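Side-chain contacts in aldehyde dehydrogenase 12 (Zea mays, PDB 6D97), which oxidises L-glutamate gamma-semialdehyde to glutamate with NAD+ as cofactor, the last step of proline catabolism in plants: residues K218-V223 / A256-L261; A193-F198 / K260-A265; I72-V77 / V223-S228. All coordinates share one frame; numbering follows the deposited sequence.

Contact 1 of 3, residues K218-V223 / A256-L261. With NAD (nicotinamide-adenine-dinucleotide), chain E.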
loop_
_atom_site.group_PDB
_atom_site.type_symbol
_atom_site.label_atom_id
_atom_site.label_comp_id
_atom_site.label_asym_id
_atom_site.label_seq_id
_atom_site.Cartn_x
_atom_site.Cartn_y
_atom_site.Cartn_z
ATOM N N LYS A 218 13.954 13.696 17.672
ATOM C CA LYS A 218 13.952 14.357 18.973
ATOM C C LYS A 218 13.467 15.785 18.782
ATOM O O LYS A 218 14.207 16.621 18.241
ATOM C CB LYS A 218 15.335 14.343 19.624
ATOM C CG LYS A 218 15.400 15.173 20.894
ATOM C CD LYS A 218 16.640 14.897 21.708
ATOM C CE LYS A 218 16.611 15.719 22.988
ATOM N NZ LYS A 218 17.755 15.403 23.886
ATOM N N PRO A 219 12.240 16.102 19.176
ATOM C CA PRO A 219 11.700 17.437 18.925
ATOM C C PRO A 219 11.889 18.392 20.089
ATOM O O PRO A 219 11.976 18.003 21.256
ATOM C CB PRO A 219 10.209 17.152 18.707
ATOM C CG PRO A 219 9.941 16.014 19.638
ATOM C CD PRO A 219 11.216 15.190 19.710
ATOM N N VAL A 220 11.961 19.671 19.740
ATOM C CA VAL A 220 11.749 20.760 20.681
ATOM C C VAL A 220 10.409 21.387 20.328
ATOM O O VAL A 220 10.157 21.722 19.162
ATOM C CB VAL A 220 12.898 21.787 20.646
ATOM C CG1 VAL A 220 13.072 22.389 19.252
ATOM C CG2 VAL A 220 12.663 22.869 21.686
ATOM N N LEU A 221 9.526 21.481 21.315
ATOM C CA LEU A 221 8.152 21.910 21.098
ATOM C C LEU A 221 7.952 23.310 21.655
ATOM O O LEU A 221 8.269 23.573 22.820
ATOM C CB LEU A 221 7.164 20.938 21.746
ATOM C CG LEU A 221 5.715 21.424 21.749
ATOM C CD1 LEU A 221 5.161 21.557 20.338
ATOM C CD2 LEU A 221 4.846 20.500 22.574
ATOM N N LYS A 222 7.430 24.203 20.822
ATOM C CA LYS A 222 7.112 25.565 21.229
ATOM C C LYS A 222 5.642 25.828 20.940
ATOM O O LYS A 222 5.202 25.720 19.789
ATOM C CB LYS A 222 8.000 26.576 20.502
ATOM C CG LYS A 222 7.808 28.016 20.946
ATOM C CD LYS A 222 7.410 28.893 19.773
ATOM C CE LYS A 222 7.369 30.363 20.158
ATOM N NZ LYS A 222 6.225 30.668 21.064
ATOM N N VAL A 223 4.889 26.164 21.982
ATOM C CA VAL A 223 3.483 26.529 21.870
ATOM C C VAL A 223 3.351 27.995 22.254
ATOM O O VAL A 223 4.066 28.476 23.141
ATOM C CB VAL A 223 2.592 25.635 22.758
ATOM C CG1 VAL A 223 1.121 26.015 22.628
ATOM C CG2 VAL A 223 2.806 24.167 22.402
ATOM N N ALA A 256 10.592 35.792 18.130
ATOM C CA ALA A 256 11.930 36.203 17.716
ATOM C C ALA A 256 13.002 35.301 18.312
ATOM O O ALA A 256 13.985 34.968 17.639
ATOM C CB ALA A 256 12.180 37.659 18.107
ATOM N N VAL A 257 12.839 34.906 19.574
ATOM C CA VAL A 257 13.815 34.015 20.191
ATOM C C VAL A 257 13.751 32.635 19.555
ATOM O O VAL A 257 14.786 32.019 19.272
ATOM C CB VAL A 257 13.600 33.945 21.711
ATOM C CG1 VAL A 257 14.417 32.809 22.292
ATOM C CG2 VAL A 257 13.985 35.263 22.358
ATOM N N MET A 258 12.538 32.129 19.314
ATOM C CA MET A 258 12.398 30.839 18.647
ATOM C C MET A 258 13.046 30.866 17.270
ATOM O O MET A 258 13.621 29.865 16.823
ATOM C CB MET A 258 10.922 30.457 18.537
ATOM C CG MET A 258 10.696 29.011 18.114
ATOM S SD MET A 258 11.423 27.851 19.290
ATOM C CE MET A 258 11.251 26.308 18.402
ATOM N N ASN A 259 12.961 32.007 16.582
ATOM C CA ASN A 259 13.627 32.155 15.294
ATOM C C ASN A 259 15.132 31.984 15.441
ATOM O O ASN A 259 15.770 31.276 14.653
ATOM C CB ASN A 259 13.296 33.521 14.690
ATOM C CG ASN A 259 13.145 33.476 13.182
ATOM O OD1 ASN A 259 12.207 34.047 12.627
ATOM N ND2 ASN A 259 14.065 32.789 12.509
ATOM N N LYS A 260 15.718 32.619 16.460
ATOM C CA LYS A 260 17.153 32.488 16.686
ATOM C C LYS A 260 17.534 31.044 16.983
ATOM O O LYS A 260 18.564 30.555 16.503
ATOM C CB LYS A 260 17.600 33.388 17.836
ATOM C CG LYS A 260 17.351 34.871 17.655
ATOM C CD LYS A 260 17.877 35.607 18.880
ATOM C CE LYS A 260 17.049 36.831 19.222
ATOM N NZ LYS A 260 17.230 37.925 18.233
ATOM N N LEU A 261 16.722 30.348 17.783
ATOM C CA LEU A 261 17.029 28.960 18.109
ATOM C C LEU A 261 17.031 28.089 16.860
ATOM O O LEU A 261 17.882 27.205 16.711
ATOM C CB LEU A 261 16.030 28.427 19.135
ATOM C CG LEU A 261 16.132 26.932 19.431
ATOM C CD1 LEU A 261 17.507 26.583 19.979
ATOM C CD2 LEU A 261 15.044 26.508 20.399
HETATM P PA NAD E . 1.601 33.001 14.445
HETATM O O1A NAD E . 2.367 32.841 13.093
HETATM O O2A NAD E . 1.399 34.317 15.016
HETATM O O5B NAD E . 2.156 32.403 15.676
HETATM C C5B NAD E . 2.193 31.003 15.815
HETATM C C4B NAD E . 3.422 30.486 16.555
HETATM O O4B NAD E . 4.632 30.766 15.875
HETATM C C3B NAD E . 3.533 30.999 17.954
HETATM O O3B NAD E . 3.985 30.015 18.801
HETATM C C2B NAD E . 4.523 32.074 17.819
HETATM O O2B NAD E . 5.177 32.293 19.010
HETATM C C1B NAD E . 5.411 31.508 16.775
HETATM N N9A NAD E . 6.191 32.475 16.031
HETATM C C8A NAD E . 5.816 33.733 15.597
HETATM N N7A NAD E . 6.828 34.284 14.918
HETATM C C5A NAD E . 7.897 33.393 14.875
HETATM C C6A NAD E . 9.165 33.415 14.325
HETATM N N6A NAD E . 9.606 34.577 13.605
HETATM N N1A NAD E . 9.982 32.360 14.465
HETATM C C2A NAD E . 9.595 31.247 15.138
HETATM N N3A NAD E . 8.357 31.187 15.692
HETATM C C4A NAD E . 7.504 32.226 15.576
HETATM O O3 NAD E . 0.215 32.528 14.554
HETATM P PN NAD E . -1.073 33.415 14.834
HETATM O O1N NAD E . -2.248 32.404 14.571
HETATM O O2N NAD E . -1.143 33.849 16.268
HETATM O O5D NAD E . -1.239 34.589 13.906
#
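Lys222 and Met258 lie alongside each other and run in opposite directions. Lys222 comes from the strand 218-223 and ends at the cofactor, while Met258 comes from the helix 255-265 and ends over the strand. The two chains meet along their lengths. Lys222 CB is 3.8 Å from Met258 SD, and further out Lys222 CD is 3.7 Å from Met258 CG. The methionine bends at its second torsion (chi2 60°), which turns SD and CE along the strand instead of straight across it. CE then reaches Val220, two residues back on the same strand face, with Val220 CG1 4.4 Å from Met258 CE. This is looser apolar packing.

The lysine starts with CG opposite the backbone N (chi1 -176°), bends at the second torsion and once more at the last. That last bend brings the amine to the adenine ribose. Lys222 NZ donates to NAD O2B at 2.8 Å and makes a weak bond to NAD O3B at 3.3 Å. Ser253 O is a further partner of this amine. The amine thus has three oxygen partners, one of them weakly bound, and its apolar stem is covered by Met258.

The base is bound from the same helix. Met258 CB packs on NAD C2A at 3.7 Å. One residue on, Asn259 OD1 accepts a fairly straight bond from NAD N6A (2.8 Å, N-H...O angle 161°). Lys281 NZ also donates to this oxygen, and Asp285 OD2 holds Asn259 ND2, so the amide is fixed from both ends. Ile251, on the strand 249-251 beside 218-223, packs on both Lys222 and Met258. The arrangement belongs to the Rossmann fold of aldehyde dehydrogenases: a strand lysine takes the ribose hydroxyls, and a helix flanking the parallel sheet borders the adenine.

Contact 2 of 3, residues A193-F198 / K260-A265. With NAD (nicotinamide-adenine-dinucleotide), chain E.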
loop_
_atom_site.group_PDB
_atom_site.type_symbol
_atom_site.label_atom_id
_atom_site.label_comp_id
_atom_site.label_asym_id
_atom_site.label_seq_id
_atom_site.Cartn_x
_atom_site.Cartn_y
_atom_site.Cartn_z
ATOM N N ALA A 193 12.036 20.580 15.248
ATOM C CA ALA A 193 11.331 21.604 16.003
ATOM C C ALA A 193 9.859 21.618 15.613
ATOM O O ALA A 193 9.496 21.288 14.480
ATOM C CB ALA A 193 11.940 22.989 15.774
ATOM N N ILE A 194 9.016 21.994 16.574
ATOM C CA ILE A 194 7.573 22.092 16.380
ATOM C C ILE A 194 7.096 23.411 16.965
ATOM O O ILE A 194 7.412 23.739 18.113
ATOM C CB ILE A 194 6.822 20.918 17.030
ATOM C CG1 ILE A 194 7.388 19.601 16.521
ATOM C CG2 ILE A 194 5.343 20.989 16.710
ATOM C CD1 ILE A 194 6.928 18.409 17.326
ATOM N N ILE A 195 6.338 24.164 16.172
ATOM C CA ILE A 195 5.850 25.489 16.539
ATOM C C ILE A 195 4.362 25.545 16.210
ATOM O O ILE A 195 3.978 25.384 15.045
ATOM C CB ILE A 195 6.615 26.597 15.796
ATOM C CG1 ILE A 195 8.125 26.441 16.009
ATOM C CG2 ILE A 195 6.138 27.961 16.244
ATOM C CD1 ILE A 195 8.961 27.357 15.152
ATOM N N THR A 196 3.528 25.769 17.222
ATOM C CA THR A 196 2.081 25.714 17.080
ATOM C C THR A 196 1.418 26.952 17.667
ATOM O O THR A 196 2.000 27.634 18.519
ATOM C CB THR A 196 1.509 24.455 17.750
ATOM O OG1 THR A 196 1.522 24.611 19.173
ATOM C CG2 THR A 196 2.319 23.237 17.371
ATOM N N PRO A 197 0.174 27.270 17.233
ATOM C CA PRO A 197 -0.437 28.551 17.606
ATOM C C PRO A 197 -1.372 28.480 18.806
ATOM O O PRO A 197 -1.415 27.482 19.531
ATOM C CB PRO A 197 -1.212 28.924 16.340
ATOM C CG PRO A 197 -1.723 27.593 15.866
ATOM C CD PRO A 197 -0.665 26.558 16.250
ATOM N N PHE A 198 -2.149 29.546 19.001
ATOM C CA PHE A 198 -2.928 29.692 20.224
ATOM C C PHE A 198 -4.238 28.915 20.193
ATOM O O PHE A 198 -4.736 28.515 21.251
ATOM C CB PHE A 198 -3.230 31.172 20.479
ATOM C CG PHE A 198 -4.350 31.718 19.635
ATOM C CD1 PHE A 198 -4.098 32.213 18.365
ATOM C CD2 PHE A 198 -5.655 31.732 20.107
ATOM C CE1 PHE A 198 -5.121 32.710 17.588
ATOM C CE2 PHE A 198 -6.683 32.227 19.331
ATOM C CZ PHE A 198 -6.415 32.716 18.071
ATOM N N LYS A 260 15.718 32.619 16.460
ATOM C CA LYS A 260 17.153 32.488 16.686
ATOM C C LYS A 260 17.534 31.044 16.983
ATOM O O LYS A 260 18.564 30.555 16.503
ATOM C CB LYS A 260 17.600 33.388 17.836
ATOM C CG LYS A 260 17.351 34.871 17.655
ATOM C CD LYS A 260 17.877 35.607 18.880
ATOM C CE LYS A 260 17.049 36.831 19.222
ATOM N NZ LYS A 260 17.230 37.925 18.233
ATOM N N LEU A 261 16.722 30.348 17.783
ATOM C CA LEU A 261 17.029 28.960 18.109
ATOM C C LEU A 261 17.031 28.089 16.860
ATOM O O LEU A 261 17.882 27.205 16.711
ATOM C CB LEU A 261 16.030 28.427 19.135
ATOM C CG LEU A 261 16.132 26.932 19.431
ATOM C CD1 LEU A 261 17.507 26.583 19.979
ATOM C CD2 LEU A 261 15.044 26.508 20.399
ATOM N N LEU A 262 16.091 28.337 15.942
ATOM C CA LEU A 262 16.030 27.557 14.709
ATOM C C LEU A 262 17.283 27.754 13.867
ATOM O O LEU A 262 17.807 26.797 13.286
ATOM C CB LEU A 262 14.790 27.941 13.900
ATOM C CG LEU A 262 13.414 27.636 14.494
ATOM C CD1 LEU A 262 12.309 28.173 13.588
ATOM C CD2 LEU A 262 13.245 26.147 14.720
ATOM N N LEU A 263 17.775 28.988 13.784
ATOM C CA LEU A 263 18.960 29.260 12.984
ATOM C C LEU A 263 20.249 28.869 13.691
ATOM O O LEU A 263 21.267 28.658 13.023
ATOM C CB LEU A 263 18.990 30.739 12.600
ATOM C CG LEU A 263 17.859 31.129 11.647
ATOM C CD1 LEU A 263 17.762 32.637 11.474
ATOM C CD2 LEU A 263 18.057 30.445 10.303
ATOM N N GLU A 264 20.228 28.758 15.018
ATOM C CA GLU A 264 21.417 28.365 15.762
ATOM C C GLU A 264 21.500 26.858 15.968
ATOM O O GLU A 264 22.595 26.288 15.917
ATOM C CB GLU A 264 21.450 29.078 17.116
ATOM C CG GLU A 264 21.849 30.543 17.034
ATOM C CD GLU A 264 23.061 30.855 17.887
ATOM O OE1 GLU A 264 22.886 31.368 19.013
ATOM O OE2 GLU A 264 24.191 30.568 17.438
ATOM N N ALA A 265 20.364 26.200 16.203
ATOM C CA ALA A 265 20.368 24.758 16.412
ATOM C C ALA A 265 20.319 23.980 15.108
ATOM O O ALA A 265 20.691 22.800 15.092
ATOM C CB ALA A 265 19.190 24.351 17.303
HETATM P PA NAD E . 1.601 33.001 14.445
HETATM O O1A NAD E . 2.367 32.841 13.093
HETATM O O2A NAD E . 1.399 34.317 15.016
HETATM O O5B NAD E . 2.156 32.403 15.676
HETATM C C5B NAD E . 2.193 31.003 15.815
HETATM C C4B NAD E . 3.422 30.486 16.555
HETATM O O4B NAD E . 4.632 30.766 15.875
HETATM C C3B NAD E . 3.533 30.999 17.954
HETATM O O3B NAD E . 3.985 30.015 18.801
HETATM C C2B NAD E . 4.523 32.074 17.819
HETATM O O2B NAD E . 5.177 32.293 19.010
HETATM C C1B NAD E . 5.411 31.508 16.775
HETATM N N9A NAD E . 6.191 32.475 16.031
HETATM C C8A NAD E . 5.816 33.733 15.597
HETATM N N7A NAD E . 6.828 34.284 14.918
HETATM C C5A NAD E . 7.897 33.393 14.875
HETATM C C6A NAD E . 9.165 33.415 14.325
HETATM N N6A NAD E . 9.606 34.577 13.605
HETATM N N1A NAD E . 9.982 32.360 14.465
HETATM C C2A NAD E . 9.595 31.247 15.138
HETATM N N3A NAD E . 8.357 31.187 15.692
HETATM C C4A NAD E . 7.504 32.226 15.576
HETATM O O3 NAD E . 0.215 32.528 14.554
HETATM P PN NAD E . -1.073 33.415 14.834
HETATM O O1N NAD E . -2.248 32.404 14.571
HETATM O O2N NAD E . -1.143 33.849 16.268
HETATM O O5D NAD E . -1.239 34.589 13.906
#
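Leu262 alone carries the helix side of this contact, and its two methyls divide between two strand residues. Leu262 CD2 sits 3.6 Å from Ala193 CB. Leu262 CD1 meets Ile195 CD1 at 3.8 Å, the two side chains reaching toward each other tip to tip. Ala193 and Ile195 are two apart and present the same strand face to the helix. The small alanine allows the leucine in close.

Ile195 forks as well. With CG1 beside the backbone N (chi1 -54°), CG2 is left anti to it and touches the ribose, 3.2 Å from NAD O4B, a close fit. Its other branch ends in CD1, which lies 3.9 Å from NAD N3A as well as against the leucine. Shortening this side chain to that of an alanine would probably leave Leu262 CD1 without its strand partner and open a gap beside the ribose and adenine.

One residue on, the backbone takes over: Thr196 O accepts from NAD O3B at 3.1 Å. Phe198 then brings its ring edge near NAD O2N. This is the cofactor site of a Rossmann fold, in which the central strand 191-196 ends beside the adenine ribose and the flanking helix 255-265 packs on the sheet beside it.

Contact 3 of 3, residues I72-V77 / V223-S228. With NAD (nicotinamide-adenine-dinucleotide), chain E.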
loop_
_atom_site.group_PDB
_atom_site.type_symbol
_atom_site.label_atom_id
_atom_site.label_comp_id
_atom_site.label_asym_id
_atom_site.label_seq_id
_atom_site.Cartn_x
_atom_site.Cartn_y
_atom_site.Cartn_z
ATOM N N ILE A 72 -1.486 33.886 34.531
ATOM C CA ILE A 72 -0.482 32.873 34.204
ATOM C C ILE A 72 0.841 33.569 33.912
ATOM O O ILE A 72 0.898 34.462 33.062
ATOM C CB ILE A 72 -0.887 32.007 32.993
ATOM C CG1 ILE A 72 -2.166 31.213 33.276
ATOM C CG2 ILE A 72 0.245 31.060 32.613
ATOM C CD1 ILE A 72 -2.763 30.556 32.051
ATOM N N LYS A 73 1.906 33.156 34.598
ATOM C CA LYS A 73 3.246 33.618 34.263
ATOM C C LYS A 73 3.996 32.512 33.531
ATOM O O LYS A 73 3.920 31.339 33.905
ATOM C CB LYS A 73 4.025 34.077 35.502
ATOM C CG LYS A 73 4.271 33.040 36.578
ATOM C CD LYS A 73 5.119 33.655 37.697
ATOM C CE LYS A 73 5.506 32.641 38.768
ATOM N NZ LYS A 73 6.498 33.209 39.731
ATOM N N VAL A 74 4.699 32.895 32.467
ATOM C CA VAL A 74 5.343 31.961 31.554
ATOM C C VAL A 74 6.842 32.223 31.572
ATOM O O VAL A 74 7.278 33.375 31.461
ATOM C CB VAL A 74 4.774 32.092 30.129
ATOM C CG1 VAL A 74 5.480 31.149 29.177
ATOM C CG2 VAL A 74 3.273 31.826 30.138
ATOM N N ALA A 75 7.629 31.156 31.713
ATOM C CA ALA A 75 9.086 31.267 31.803
ATOM C C ALA A 75 9.676 31.402 30.399
ATOM O O ALA A 75 10.291 30.487 29.848
ATOM C CB ALA A 75 9.666 30.067 32.537
ATOM N N GLU A 76 9.490 32.585 29.821
ATOM C CA GLU A 76 9.921 32.808 28.448
ATOM C C GLU A 76 11.439 32.941 28.384
ATOM O O GLU A 76 12.032 33.774 29.076
ATOM C CB GLU A 76 9.231 34.038 27.864
ATOM C CG GLU A 76 7.824 33.725 27.360
ATOM C CD GLU A 76 7.217 34.847 26.548
ATOM O OE1 GLU A 76 7.707 35.989 26.655
ATOM O OE2 GLU A 76 6.258 34.584 25.791
ATOM N N VAL A 77 12.057 32.105 27.557
ATOM C CA VAL A 77 13.504 32.095 27.379
ATOM C C VAL A 77 13.908 33.255 26.481
ATOM O O VAL A 77 13.232 33.560 25.491
ATOM C CB VAL A 77 13.957 30.746 26.790
ATOM C CG1 VAL A 77 15.441 30.764 26.453
ATOM C CG2 VAL A 77 13.637 29.617 27.753
ATOM N N VAL A 223 4.889 26.164 21.982
ATOM C CA VAL A 223 3.483 26.529 21.870
ATOM C C VAL A 223 3.351 27.995 22.254
ATOM O O VAL A 223 4.066 28.476 23.141
ATOM C CB VAL A 223 2.592 25.635 22.758
ATOM C CG1 VAL A 223 1.121 26.015 22.628
ATOM C CG2 VAL A 223 2.806 24.167 22.402
ATOM N N ASP A 224 2.464 28.707 21.555
ATOM C CA ASP A 224 2.154 30.100 21.853
ATOM C C ASP A 224 1.991 30.298 23.350
ATOM O O ASP A 224 1.201 29.603 23.999
ATOM C CB ASP A 224 0.875 30.522 21.121
ATOM C CG ASP A 224 0.677 32.031 21.110
ATOM O OD1 ASP A 224 0.577 32.644 22.196
ATOM O OD2 ASP A 224 0.640 32.609 20.004
ATOM N N SER A 225 2.764 31.239 23.903
ATOM C CA SER A 225 2.840 31.388 25.352
ATOM C C SER A 225 1.480 31.674 25.966
ATOM O O SER A 225 1.273 31.420 27.157
ATOM C CB SER A 225 3.819 32.500 25.723
ATOM O OG SER A 225 5.147 32.151 25.370
ATOM N N LYS A 226 0.545 32.206 25.176
ATOM C CA LYS A 226 -0.786 32.477 25.701
ATOM C C LYS A 226 -1.478 31.208 26.179
ATOM O O LYS A 226 -2.284 31.258 27.113
ATOM C CB LYS A 226 -1.640 33.174 24.641
ATOM C CG LYS A 226 -1.326 34.645 24.435
ATOM C CD LYS A 226 -2.340 35.289 23.498
ATOM C CE LYS A 226 -1.660 35.929 22.295
ATOM N NZ LYS A 226 -0.995 34.918 21.421
ATOM N N VAL A 227 -1.180 30.063 25.562
ATOM C CA VAL A 227 -1.902 28.828 25.838
ATOM C C VAL A 227 -0.989 27.663 26.180
ATOM O O VAL A 227 -1.480 26.548 26.372
ATOM C CB VAL A 227 -2.815 28.443 24.657
ATOM C CG1 VAL A 227 -3.740 29.588 24.309
ATOM C CG2 VAL A 227 -1.972 28.046 23.461
ATOM N N SER A 228 0.326 27.877 26.273
ATOM C CA SER A 228 1.261 26.768 26.430
ATOM C C SER A 228 1.071 26.011 27.735
ATOM O O SER A 228 1.697 24.960 27.914
ATOM C CB SER A 228 2.704 27.270 26.342
ATOM O OG SER A 228 2.984 28.224 27.353
HETATM P PA NAD E . 1.601 33.001 14.445
HETATM O O1A NAD E . 2.367 32.841 13.093
HETATM O O2A NAD E . 1.399 34.317 15.016
HETATM O O5B NAD E . 2.156 32.403 15.676
HETATM C C5B NAD E . 2.193 31.003 15.815
HETATM C C4B NAD E . 3.422 30.486 16.555
HETATM O O4B NAD E . 4.632 30.766 15.875
HETATM C C3B NAD E . 3.533 30.999 17.954
HETATM O O3B NAD E . 3.985 30.015 18.801
HETATM C C2B NAD E . 4.523 32.074 17.819
HETATM O O2B NAD E . 5.177 32.293 19.010
HETATM C C1B NAD E . 5.411 31.508 16.775
HETATM N N9A NAD E . 6.191 32.475 16.031
HETATM C C8A NAD E . 5.816 33.733 15.597
HETATM N N7A NAD E . 6.828 34.284 14.918
HETATM C C5A NAD E . 7.897 33.393 14.875
HETATM C C6A NAD E . 9.165 33.415 14.325
HETATM N N6A NAD E . 9.606 34.577 13.605
HETATM N N1A NAD E . 9.982 32.360 14.465
HETATM C C2A NAD E . 9.595 31.247 15.138
HETATM N N3A NAD E . 8.357 31.187 15.692
HETATM C C4A NAD E . 7.504 32.226 15.576
HETATM O O3 NAD E . 0.215 32.528 14.554
HETATM P PN NAD E . -1.073 33.415 14.834
HETATM O O1N NAD E . -2.248 32.404 14.571
HETATM O O2N NAD E . -1.143 33.849 16.268
HETATM O O5D NAD E . -1.239 34.589 13.906
#
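Glu76 and Ser225 are brought together by their first torsions. Glu76 CG stands opposite its own carbonyl carbon (chi1 -82°), and the chain beyond it is extended, so the carboxylate is carried over to the loop 223-228. Ser225 places OG likewise opposite its carbonyl carbon (chi1 -66°), facing the glutamate. Ser225 OG donates to Glu76 OE2 at 2.7 Å; the glutamate oxygen receives it on its anti lone pair, the one turned away from the other carboxylate oxygen.

Val74 packs beside this bond. Its CG2 rests on the loop backbone, 3.6 Å from Ser225 O. Its CG1 lies 4.0 Å from Ser225 OG and also approaches Ser228 OG at 4.3 Å. That second hydroxyl is hydrogen-bonded to Asn252 OD1. Between Val74 and Glu76 the chain makes an inverse gamma turn centred on Ala75, so the valine and the glutamate both reach Ser225.

The loop follows the strand 218-223 of the Rossmann sheet and opens with an Asx turn. Asp224 OD1 accepts from Lys226 N at 3.0 Å, again through the anti lone pair. The same oxygen forms a salt bridge with Lys226 NZ at 2.9 Å, met on the syn side and 27° out of the carboxylate plane. Two donors from one residue thus grip one oxygen and limit rotation of the carboxylate. The lysine would be expected to offset much of the aspartate's charge. Glu76 OE2 stays 7.0 Å from Asp224 OD1, so any repulsion between the two acids is probably modest.

On its other side the loop borders the cofactor. Asp224 N comes within 3.4 Å of NAD O3B, and Asp224 CB is packed against the same ribose. Strand 70-74, which carries Val74, pairs with strands 43-49 and 60-63 in a separate mixed sheet.

From the N terminus, the chain first lays down 72-77, the end of an inner strand of a small mixed sheet and the turn after it. It then enters the Rossmann sheet at 193-198 and crosses to the neighbouring strand 218-223. Contact 3 closes first, when the loop 223-228 returns to 72-77. Contacts 1 and 2 close later, both on helix 255-265. Each starts inside the long loop of contact 3 and ends beyond it, so both cross contact 3. Contact 1 starts within the span of contact 2, and they end on overlapping turns of one helix. Contacts 1 and 2 tie that helix to adjacent strands; contact 3 joins the mixed sheet to the cofactor-binding loop. All three reach NAD.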